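Local atomic coordinates of peptidoglycan-recognition protein LC (Drosophila melanogaster, PDB entry 2F2L), a protein that activates the fly imd/Relish immune pathway in response to Gram-negative peptidoglycan, probably as a membrane-bound pattern-recognition receptor with an extracellular PGRP domain. Residues R79-M84 against G130-S135; F67-D72 against R120-R125; L98-I103 against Y136-S141. All blocks are in the same frame, centred on the assembly; numbering follows the deposited sequence.

Contact 1: R79-M84 against G130-S135. With SO4 (sulfate ion), chain E.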
loop_
_atom_site.group_PDB
_atom_site.type_symbol
_atom_site.label_atom_id
_atom_site.label_comp_id
_atom_site.label_asym_id
_atom_site.label_seq_id
_atom_site.Cartn_x
_atom_site.Cartn_y
_atom_site.Cartn_z
ATOM N N ARG A 79 -0.727 -4.251 -11.828
ATOM C CA ARG A 79 0.244 -5.219 -12.335
ATOM C C ARG A 79 0.978 -4.726 -13.582
ATOM O O ARG A 79 1.937 -5.356 -14.038
ATOM C CB ARG A 79 -0.445 -6.535 -12.650
ATOM C CG ARG A 79 -1.186 -7.107 -11.469
ATOM C CD ARG A 79 -1.548 -8.566 -11.666
ATOM N NE ARG A 79 -2.262 -9.068 -10.492
ATOM C CZ ARG A 79 -2.535 -10.343 -10.244
ATOM N NH1 ARG A 79 -2.177 -11.297 -11.097
ATOM N NH2 ARG A 79 -3.166 -10.670 -9.118
ATOM N N GLY A 80 0.503 -3.631 -14.168
ATOM C CA GLY A 80 1.168 -3.035 -15.320
ATOM C C GLY A 80 0.855 -3.705 -16.642
ATOM O O GLY A 80 -0.044 -4.543 -16.738
ATOM N N TRP A 81 1.622 -3.313 -17.663
ATOM C CA TRP A 81 1.413 -3.731 -19.049
ATOM C C TRP A 81 1.748 -5.184 -19.304
ATOM O O TRP A 81 1.169 -5.802 -20.190
ATOM C CB TRP A 81 2.284 -2.899 -20.004
ATOM C CG TRP A 81 1.918 -1.467 -20.108
ATOM C CD1 TRP A 81 2.693 -0.398 -19.766
ATOM C CD2 TRP A 81 0.684 -0.931 -20.608
ATOM N NE1 TRP A 81 2.014 0.771 -20.009
ATOM C CE2 TRP A 81 0.780 0.472 -20.533
ATOM C CE3 TRP A 81 -0.490 -1.505 -21.114
ATOM C CZ2 TRP A 81 -0.258 1.318 -20.946
ATOM C CZ3 TRP A 81 -1.519 -0.667 -21.531
ATOM C CH2 TRP A 81 -1.398 0.727 -21.442
ATOM N N ASN A 82 2.706 -5.722 -18.556
ATOM C CA ASN A 82 3.350 -6.960 -18.963
ATOM C C ASN A 82 2.951 -8.184 -18.188
ATOM O O ASN A 82 3.314 -9.276 -18.579
ATOM C CB ASN A 82 4.859 -6.800 -18.879
ATOM C CG ASN A 82 5.367 -5.682 -19.743
ATOM O OD1 ASN A 82 4.859 -5.442 -20.841
ATOM N ND2 ASN A 82 6.387 -4.991 -19.259
ATOM N N LYS A 83 2.215 -8.008 -17.090
ATOM C CA LYS A 83 1.861 -9.124 -16.208
ATOM C C LYS A 83 0.371 -9.462 -16.277
ATOM O O LYS A 83 -0.477 -8.580 -16.400
ATOM C CB LYS A 83 2.261 -8.809 -14.760
ATOM C CG LYS A 83 3.765 -8.757 -14.511
ATOM C CD LYS A 83 4.414 -10.119 -14.721
ATOM C CE LYS A 83 5.847 -10.163 -14.215
ATOM N NZ LYS A 83 6.458 -11.496 -14.499
ATOM N N MET A 84 0.074 -10.756 -16.192
ATOM C CA MET A 84 -1.294 -11.242 -16.223
ATOM C C MET A 84 -2.074 -10.783 -14.965
ATOM O O MET A 84 -1.588 -10.893 -13.827
ATOM C CB MET A 84 -1.254 -12.760 -16.309
ATOM C CG MET A 84 -2.527 -13.423 -16.727
ATOM S SD MET A 84 -2.272 -15.208 -16.912
ATOM C CE MET A 84 -2.367 -15.712 -15.222
ATOM N N GLY A 130 3.062 -1.343 -28.050
ATOM C CA GLY A 130 2.976 -2.755 -28.470
ATOM C C GLY A 130 2.277 -3.692 -27.470
ATOM O O GLY A 130 2.373 -4.917 -27.583
ATOM N N LYS A 131 1.550 -3.121 -26.517
ATOM C CA LYS A 131 0.852 -3.897 -25.478
ATOM C C LYS A 131 -0.576 -4.248 -25.889
ATOM O O LYS A 131 -1.130 -5.281 -25.472
ATOM C CB LYS A 131 0.801 -3.109 -24.156
ATOM C CG LYS A 131 2.127 -2.476 -23.732
ATOM C CD LYS A 131 3.266 -3.493 -23.606
ATOM C CE LYS A 131 4.525 -2.865 -22.961
ATOM N NZ LYS A 131 5.664 -3.820 -22.934
ATOM N N ILE A 132 -1.186 -3.359 -26.677
ATOM C CA ILE A 132 -2.578 -3.530 -27.126
ATOM C C ILE A 132 -2.581 -3.586 -28.650
ATOM O O ILE A 132 -1.949 -2.747 -29.286
ATOM C CB ILE A 132 -3.461 -2.370 -26.617
ATOM C CG1 ILE A 132 -3.448 -2.343 -25.087
ATOM C CG2 ILE A 132 -4.886 -2.514 -27.126
ATOM C CD1 ILE A 132 -4.198 -1.172 -24.483
ATOM N N ALA A 133 -3.264 -4.569 -29.240
ATOM C CA ALA A 133 -3.318 -4.684 -30.705
ATOM C C ALA A 133 -4.101 -3.485 -31.272
ATOM O O ALA A 133 -5.095 -3.080 -30.661
ATOM C CB ALA A 133 -3.976 -5.992 -31.119
ATOM N N PRO A 134 -3.644 -2.893 -32.404
ATOM C CA PRO A 134 -4.407 -1.780 -32.994
ATOM C C PRO A 134 -5.907 -2.067 -33.157
ATOM O O PRO A 134 -6.712 -1.161 -33.034
ATOM C CB PRO A 134 -3.741 -1.560 -34.365
ATOM C CG PRO A 134 -2.378 -2.125 -34.247
ATOM C CD PRO A 134 -2.408 -3.181 -33.157
ATOM N N SER A 135 -6.281 -3.316 -33.400
ATOM C CA SER A 135 -7.685 -3.661 -33.599
ATOM C C SER A 135 -8.327 -4.220 -32.342
ATOM O O SER A 135 -9.163 -5.105 -32.420
ATOM C CB SER A 135 -7.797 -4.702 -34.713
ATOM O OG SER A 135 -7.231 -5.920 -34.263
HETATM S S SO4 E . 10.153 -12.556 -15.928
HETATM O O1 SO4 E . 9.484 -13.335 -16.968
HETATM O O2 SO4 E . 9.183 -12.067 -14.945
HETATM O O3 SO4 E . 10.844 -11.421 -16.530
HETATM O O4 SO4 E . 11.119 -13.410 -15.242
#
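Trp81 and Lys131 (CA atoms 6.5 Å apart) mark the closest backbone approach of loop 79-84 to segment 130-135, a helix end running into strand 132-133. In this amidase-2-type PGRP domain, the loop that follows strand 75-77 packs against the chain just past helix 113-128. That helix ends in a Schellman motif, in which Gly130 leaves the helical path with positive phi, and Lys131 comes next. The side chain of Lys131 runs across the indole of Trp81 at about a right angle. Lys131 CG lies over one face of the indole, 3.4 Å above its plane and offset toward the rim, while Lys131 CE lies 3.7 Å from Trp81 CB. A bend in the lysine chain (chi2 -57°) carries it over the tryptophan and on to Asn82. The aliphatic part of Lys131 is spent on the indole, and its ammonium group goes to an amide. On the inner side, Ile132 CD1 reaches Trp81 CZ3 at 4.0 Å. Leu98 touches both Trp81 and Ile132, and Phe67 and Leu122 also meet the indole, which ties this surface loop to the core. Arg79 NH1 closes the loop 79-84 on itself with a hydrogen bond of 2.8 Å to Met84 O. Lys83 points elsewhere: its NZ forms a salt bridge with Asp19 and holds sulfate O2 at 2.8 Å, the ion probably coming from the crystallisation liquor. Across the contact the one hydrogen bond runs from Lys131 NZ to Asn82 OD1, 2.8 Å long, in the carbonyl plane and on a lone pair, with a C=O...N angle of 132°.

Contact 2: F67-D72 against R120-R125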
loop_
_atom_site.group_PDB
_atom_site.type_symbol
_atom_site.label_atom_id
_atom_site.label_comp_id
_atom_site.label_asym_id
_atom_site.label_seq_id
_atom_site.Cartn_x
_atom_site.Cartn_y
_atom_site.Cartn_z
ATOM N N PHE A 67 -4.218 -1.802 -14.422
ATOM C CA PHE A 67 -4.217 -0.360 -14.123
ATOM C C PHE A 67 -5.507 -0.041 -13.441
ATOM O O PHE A 67 -6.489 -0.730 -13.667
ATOM C CB PHE A 67 -4.092 0.472 -15.409
ATOM C CG PHE A 67 -2.786 0.279 -16.108
ATOM C CD1 PHE A 67 -1.664 0.966 -15.694
ATOM C CD2 PHE A 67 -2.666 -0.635 -17.140
ATOM C CE1 PHE A 67 -0.442 0.769 -16.322
ATOM C CE2 PHE A 67 -1.450 -0.842 -17.767
ATOM C CZ PHE A 67 -0.345 -0.141 -17.361
ATOM N N LEU A 68 -5.488 0.983 -12.591
ATOM C CA LEU A 68 -6.677 1.504 -11.942
ATOM C C LEU A 68 -6.802 3.003 -12.263
ATOM O O LEU A 68 -5.813 3.723 -12.248
ATOM C CB LEU A 68 -6.623 1.292 -10.427
ATOM C CG LEU A 68 -6.507 -0.184 -9.972
ATOM C CD1 LEU A 68 -5.058 -0.552 -9.717
ATOM C CD2 LEU A 68 -7.335 -0.445 -8.716
ATOM N N ILE A 69 -8.016 3.461 -12.540
ATOM C CA ILE A 69 -8.253 4.852 -12.934
ATOM C C ILE A 69 -9.084 5.555 -11.878
ATOM O O ILE A 69 -10.218 5.173 -11.595
ATOM C CB ILE A 69 -8.974 4.939 -14.283
ATOM C CG1 ILE A 69 -8.398 3.901 -15.272
ATOM C CG2 ILE A 69 -8.950 6.393 -14.812
ATOM C CD1 ILE A 69 -7.621 4.437 -16.407
ATOM N N GLY A 70 -8.505 6.589 -11.292
ATOM C CA GLY A 70 -9.149 7.323 -10.209
ATOM C C GLY A 70 -9.941 8.527 -10.698
ATOM O O GLY A 70 -9.674 9.067 -11.775
ATOM N N GLY A 71 -10.901 8.963 -9.889
ATOM C CA GLY A 71 -11.720 10.138 -10.213
ATOM C C GLY A 71 -10.909 11.395 -10.472
ATOM O O GLY A 71 -11.375 12.296 -11.168
ATOM N N ASP A 72 -9.704 11.458 -9.901
ATOM C CA ASP A 72 -8.745 12.539 -10.164
ATOM C C ASP A 72 -8.176 12.512 -11.594
ATOM O O ASP A 72 -7.443 13.421 -11.988
ATOM C CB ASP A 72 -7.582 12.482 -9.149
ATOM C CG ASP A 72 -6.800 11.146 -9.203
ATOM O OD1 ASP A 72 -7.227 10.215 -9.919
ATOM O OD2 ASP A 72 -5.756 11.027 -8.521
ATOM N N ARG A 120 -8.870 7.172 -22.752
ATOM C CA ARG A 120 -8.472 7.334 -24.153
ATOM C C ARG A 120 -6.945 7.398 -24.295
ATOM O O ARG A 120 -6.362 6.714 -25.144
ATOM C CB ARG A 120 -9.079 8.609 -24.745
ATOM C CG ARG A 120 -10.601 8.633 -24.829
ATOM C CD ARG A 120 -11.068 9.947 -25.443
ATOM N NE ARG A 120 -12.462 9.897 -25.876
ATOM C CZ ARG A 120 -13.491 10.495 -25.266
ATOM N NH1 ARG A 120 -13.326 11.218 -24.151
ATOM N NH2 ARG A 120 -14.713 10.377 -25.791
ATOM N N LEU A 121 -6.305 8.234 -23.477
ATOM C CA LEU A 121 -4.844 8.357 -23.503
ATOM C C LEU A 121 -4.184 7.030 -23.107
ATOM O O LEU A 121 -3.176 6.649 -23.697
ATOM C CB LEU A 121 -4.329 9.480 -22.584
ATOM C CG LEU A 121 -4.468 10.981 -22.939
ATOM C CD1 LEU A 121 -4.462 11.268 -24.454
ATOM C CD2 LEU A 121 -5.695 11.588 -22.315
ATOM N N LEU A 122 -4.765 6.332 -22.128
ATOM C CA LEU A 122 -4.201 5.060 -21.640
ATOM C C LEU A 122 -4.248 3.974 -22.721
ATOM O O LEU A 122 -3.255 3.281 -22.941
ATOM C CB LEU A 122 -4.903 4.569 -20.353
ATOM C CG LEU A 122 -4.267 3.335 -19.697
ATOM C CD1 LEU A 122 -2.803 3.602 -19.315
ATOM C CD2 LEU A 122 -5.058 2.891 -18.475
ATOM N N LEU A 123 -5.389 3.843 -23.390
ATOM C CA LEU A 123 -5.530 2.933 -24.534
ATOM C C LEU A 123 -4.567 3.264 -25.692
ATOM O O LEU A 123 -3.944 2.359 -26.277
ATOM C CB LEU A 123 -6.968 2.947 -25.046
ATOM C CG LEU A 123 -8.062 2.381 -24.133
ATOM C CD1 LEU A 123 -9.418 2.806 -24.648
ATOM C CD2 LEU A 123 -7.986 0.869 -24.028
ATOM N N GLU A 124 -4.456 4.552 -26.026
ATOM C CA GLU A 124 -3.511 4.994 -27.040
ATOM C C GLU A 124 -2.051 4.668 -26.682
ATOM O O GLU A 124 -1.293 4.200 -27.551
ATOM C CB GLU A 124 -3.658 6.500 -27.323
ATOM C CG GLU A 124 -2.553 7.062 -28.242
ATOM C CD GLU A 124 -2.645 8.572 -28.481
ATOM O OE1 GLU A 124 -3.125 9.303 -27.578
ATOM O OE2 GLU A 124 -2.215 9.022 -29.569
ATOM N N ARG A 125 -1.660 4.930 -25.436
ATOM C CA ARG A 125 -0.304 4.623 -24.975
ATOM C C ARG A 125 -0.010 3.122 -25.128
ATOM O O ARG A 125 1.065 2.739 -25.578
ATOM C CB ARG A 125 -0.114 5.076 -23.518
ATOM C CG ARG A 125 1.339 5.114 -23.021
ATOM C CD ARG A 125 2.230 6.052 -23.838
ATOM N NE ARG A 125 1.659 7.392 -23.997
ATOM C CZ ARG A 125 1.843 8.414 -23.160
ATOM N NH1 ARG A 125 2.587 8.279 -22.065
ATOM N NH2 ARG A 125 1.275 9.588 -23.416
#
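The ring of Phe67 is the flat group here, and Leu122 meets it at its root: CD2 of Leu122 lies 4.0 Å from Phe67 CB and 4.2 Å from Phe67 CG. The same phenyl ring also meets the indole of Trp81, the two planes inclined at about 55°, and the Phe67 side chain also touches Phe100 and Val75. One methyl group does all the work from the helix side. Leu122 CD2 packs against two residues of strand 67-69 whose side chains start out toward the helix, and besides Phe67 it reaches Ile69 CD1 at 3.6 Å. Leu122 has its CG trans to the backbone N (chi1 -173°), which sends the branch out from the helix toward the strand. Ile69 and Leu122 run antiparallel to each other and meet at their terminal methyls. No hydrogen bond crosses between the two segments. A polar link lies close by, where Gln115 NE2, earlier on the same helix, bonds to Ile69 O. Leu68 faces the other way, onto Val47 of helix 40-57. Strand 67-69 therefore has a helix on each side, the helix-on-sheet layering of the amidase-2 fold used by PGRP domains.

Contact 3: L98-I103 against Y136-S141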
loop_
_atom_site.group_PDB
_atom_site.type_symbol
_atom_site.label_atom_id
_atom_site.label_comp_id
_atom_site.label_asym_id
_atom_site.label_seq_id
_atom_site.Cartn_x
_atom_site.Cartn_y
_atom_site.Cartn_z
ATOM N N LEU A 98 -6.035 -7.117 -20.821
ATOM C CA LEU A 98 -5.609 -6.190 -19.796
ATOM C C LEU A 98 -6.875 -5.679 -19.143
ATOM O O LEU A 98 -7.931 -5.582 -19.796
ATOM C CB LEU A 98 -4.856 -5.013 -20.406
ATOM C CG LEU A 98 -3.440 -5.265 -20.914
ATOM C CD1 LEU A 98 -3.029 -4.104 -21.794
ATOM C CD2 LEU A 98 -2.417 -5.469 -19.765
ATOM N N SER A 99 -6.775 -5.366 -17.854
ATOM C CA SER A 99 -7.895 -4.833 -17.092
ATOM C C SER A 99 -7.651 -3.391 -16.641
ATOM O O SER A 99 -6.556 -3.049 -16.175
ATOM C CB SER A 99 -8.199 -5.700 -15.875
ATOM O OG SER A 99 -7.075 -5.864 -15.026
ATOM N N PHE A 100 -8.672 -2.552 -16.833
ATOM C CA PHE A 100 -8.710 -1.190 -16.307
ATOM C C PHE A 100 -9.820 -1.190 -15.273
ATOM O O PHE A 100 -10.983 -1.365 -15.620
ATOM C CB PHE A 100 -9.074 -0.127 -17.364
ATOM C CG PHE A 100 -8.076 0.046 -18.482
ATOM C CD1 PHE A 100 -6.861 -0.616 -18.513
ATOM C CD2 PHE A 100 -8.377 0.914 -19.526
ATOM C CE1 PHE A 100 -5.966 -0.414 -19.558
ATOM C CE2 PHE A 100 -7.493 1.103 -20.569
ATOM C CZ PHE A 100 -6.294 0.444 -20.590
ATOM N N ALA A 101 -9.461 -0.995 -14.008
ATOM C CA ALA A 101 -10.454 -0.908 -12.941
ATOM C C ALA A 101 -10.737 0.568 -12.646
ATOM O O ALA A 101 -9.815 1.379 -12.537
ATOM C CB ALA A 101 -9.962 -1.593 -11.705
ATOM N N TYR A 102 -12.014 0.900 -12.505
ATOM C CA TYR A 102 -12.434 2.271 -12.253
ATOM C C TYR A 102 -12.715 2.380 -10.762
ATOM O O TYR A 102 -13.502 1.622 -10.219
ATOM C CB TYR A 102 -13.630 2.631 -13.175
ATOM C CG TYR A 102 -13.122 2.752 -14.598
ATOM C CD1 TYR A 102 -12.761 3.984 -15.117
ATOM C CD2 TYR A 102 -12.859 1.615 -15.364
ATOM C CE1 TYR A 102 -12.235 4.103 -16.399
ATOM C CE2 TYR A 102 -12.317 1.715 -16.640
ATOM C CZ TYR A 102 -12.008 2.962 -17.155
ATOM O OH TYR A 102 -11.452 3.064 -18.417
ATOM N N ILE A 103 -12.017 3.294 -10.094
ATOM C CA ILE A 103 -12.127 3.405 -8.639
ATOM C C ILE A 103 -13.457 4.046 -8.261
ATOM O O ILE A 103 -13.688 5.220 -8.521
ATOM C CB ILE A 103 -10.975 4.184 -8.017
ATOM C CG1 ILE A 103 -9.647 3.519 -8.384
ATOM C CG2 ILE A 103 -11.150 4.270 -6.487
ATOM C CD1 ILE A 103 -8.442 4.351 -8.085
ATOM N N TYR A 136 -7.938 -3.707 -31.178
ATOM C CA TYR A 136 -8.447 -4.233 -29.905
ATOM C C TYR A 136 -9.946 -4.015 -29.738
ATOM O O TYR A 136 -10.525 -3.066 -30.275
ATOM C CB TYR A 136 -7.747 -3.585 -28.708
ATOM C CG TYR A 136 -8.050 -2.109 -28.527
ATOM C CD1 TYR A 136 -9.040 -1.681 -27.652
ATOM C CD2 TYR A 136 -7.337 -1.134 -29.232
ATOM C CE1 TYR A 136 -9.326 -0.332 -27.494
ATOM C CE2 TYR A 136 -7.613 0.215 -29.077
ATOM C CZ TYR A 136 -8.611 0.615 -28.209
ATOM O OH TYR A 136 -8.873 1.967 -28.042
ATOM N N ARG A 137 -10.543 -4.894 -28.947
ATOM C CA ARG A 137 -11.871 -4.703 -28.415
ATOM C C ARG A 137 -11.779 -4.224 -26.948
ATOM O O ARG A 137 -11.003 -4.766 -26.145
ATOM C CB ARG A 137 -12.615 -6.031 -28.528
ATOM C CG ARG A 137 -13.866 -6.135 -27.720
ATOM C CD ARG A 137 -14.469 -7.538 -27.873
ATOM N NE ARG A 137 -15.691 -7.675 -27.084
ATOM C CZ ARG A 137 -16.266 -8.823 -26.753
ATOM N NH1 ARG A 137 -15.717 -9.984 -27.102
ATOM N NH2 ARG A 137 -17.389 -8.794 -26.039
ATOM N N PHE A 138 -12.558 -3.194 -26.617
ATOM C CA PHE A 138 -12.710 -2.697 -25.240
ATOM C C PHE A 138 -14.126 -3.096 -24.822
ATOM O O PHE A 138 -15.097 -2.810 -25.537
ATOM C CB PHE A 138 -12.497 -1.178 -25.231
ATOM C CG PHE A 138 -12.480 -0.523 -23.853
ATOM C CD1 PHE A 138 -12.056 -1.200 -22.712
ATOM C CD2 PHE A 138 -12.844 0.811 -23.729
ATOM C CE1 PHE A 138 -12.043 -0.572 -21.468
ATOM C CE2 PHE A 138 -12.834 1.451 -22.481
ATOM C CZ PHE A 138 -12.418 0.757 -21.349
ATOM N N THR A 139 -14.261 -3.812 -23.711
ATOM C CA THR A 139 -15.585 -4.291 -23.288
ATOM C C THR A 139 -15.777 -4.289 -21.783
ATOM O O THR A 139 -14.837 -4.073 -21.031
ATOM C CB THR A 139 -15.888 -5.704 -23.835
ATOM O OG1 THR A 139 -17.284 -5.998 -23.665
ATOM C CG2 THR A 139 -15.087 -6.747 -23.154
ATOM N N ALA A 140 -17.018 -4.530 -21.373
ATOM C CA ALA A 140 -17.392 -4.611 -19.979
ATOM C C ALA A 140 -17.182 -6.013 -19.476
ATOM O O ALA A 140 -17.549 -7.004 -20.140
ATOM C CB ALA A 140 -18.848 -4.209 -19.796
ATOM N N SER A 141 -16.605 -6.094 -18.284
ATOM C CA SER A 141 -16.512 -7.349 -17.569
ATOM C C SER A 141 -17.876 -8.023 -17.435
ATOM O O SER A 141 -17.967 -9.246 -17.492
ATOM C CB SER A 141 -15.866 -7.137 -16.195
ATOM O OG SER A 141 -16.660 -6.305 -15.374
#
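Strands 98-102 and 136-140 are parallel members of the central sheet of this PGRP domain, with strand 24-31 lying between them. The chain passes from one to the other through helix 113-128 and the short strand 132-133, a beta-alpha-beta crossover, and it is on the side of the sheet under that helix that Phe100, Tyr102 and Phe138 meet. The reach across the middle strand is made by side chains alone, mostly by the phenyl ring of Phe138. Its CG is trans to the backbone N (chi1 -174°), which brings the far end of the ring toward strand 98-102. There the rim of the ring meets two alternate residues, Phe100 and Tyr102. Phe138 CE1 is 4.4 Å from Phe100 CD2, with the two ring planes about 58° apart, a loose contact rather than a stack. Tyr102 arrives from the opposite direction, and its hydroxyl lies at the edge of the Phe138 ring, near the ring plane. The phenol oxygen is buried but not left without a polar partner, because it hydrogen-bonds to Thr119 OG1 of helix 113-128; Phe138 touches Thr119 too. That bond probably helps to hold the hydroxyl at the phenyl edge. Leu122 and Leu123 of the same helix close over Phe100. Further out, Phe138 meets Trp166 edge-to-face and Phe160 at an incline, so the C-terminal part of the chain joins this aromatic group. Ala140, last in the strand, is also at the N-cap position of helix 141-144. The nearest atoms of the whole contact are Tyr102 OH and Phe138 CZ, 3.9 Å apart.

From the N terminus, segments 67-72, 79-84 and 98-103 come first, and their partners 120-125, 130-135 and 136-141 follow in the same order. Contact 2 closes its loop at helix 113-128, contact 1 just after that helix, and contact 3 on the edge strand 136-140. Each pair of loops crosses; none nests. Contacts 2 and 3 share the sheet, where strands 67-69 and 98-102 are neighbours and Ile69 N lies 2.8 Å from Ala101 O, probably a hydrogen bond. Contact 1 leans on both, Trp81 CE2 lying 3.4 Å from Phe67 CZ and Ile132 CG1 3.8 Å from Leu98 CD1. Together they tie loop, sheet and helix into one core.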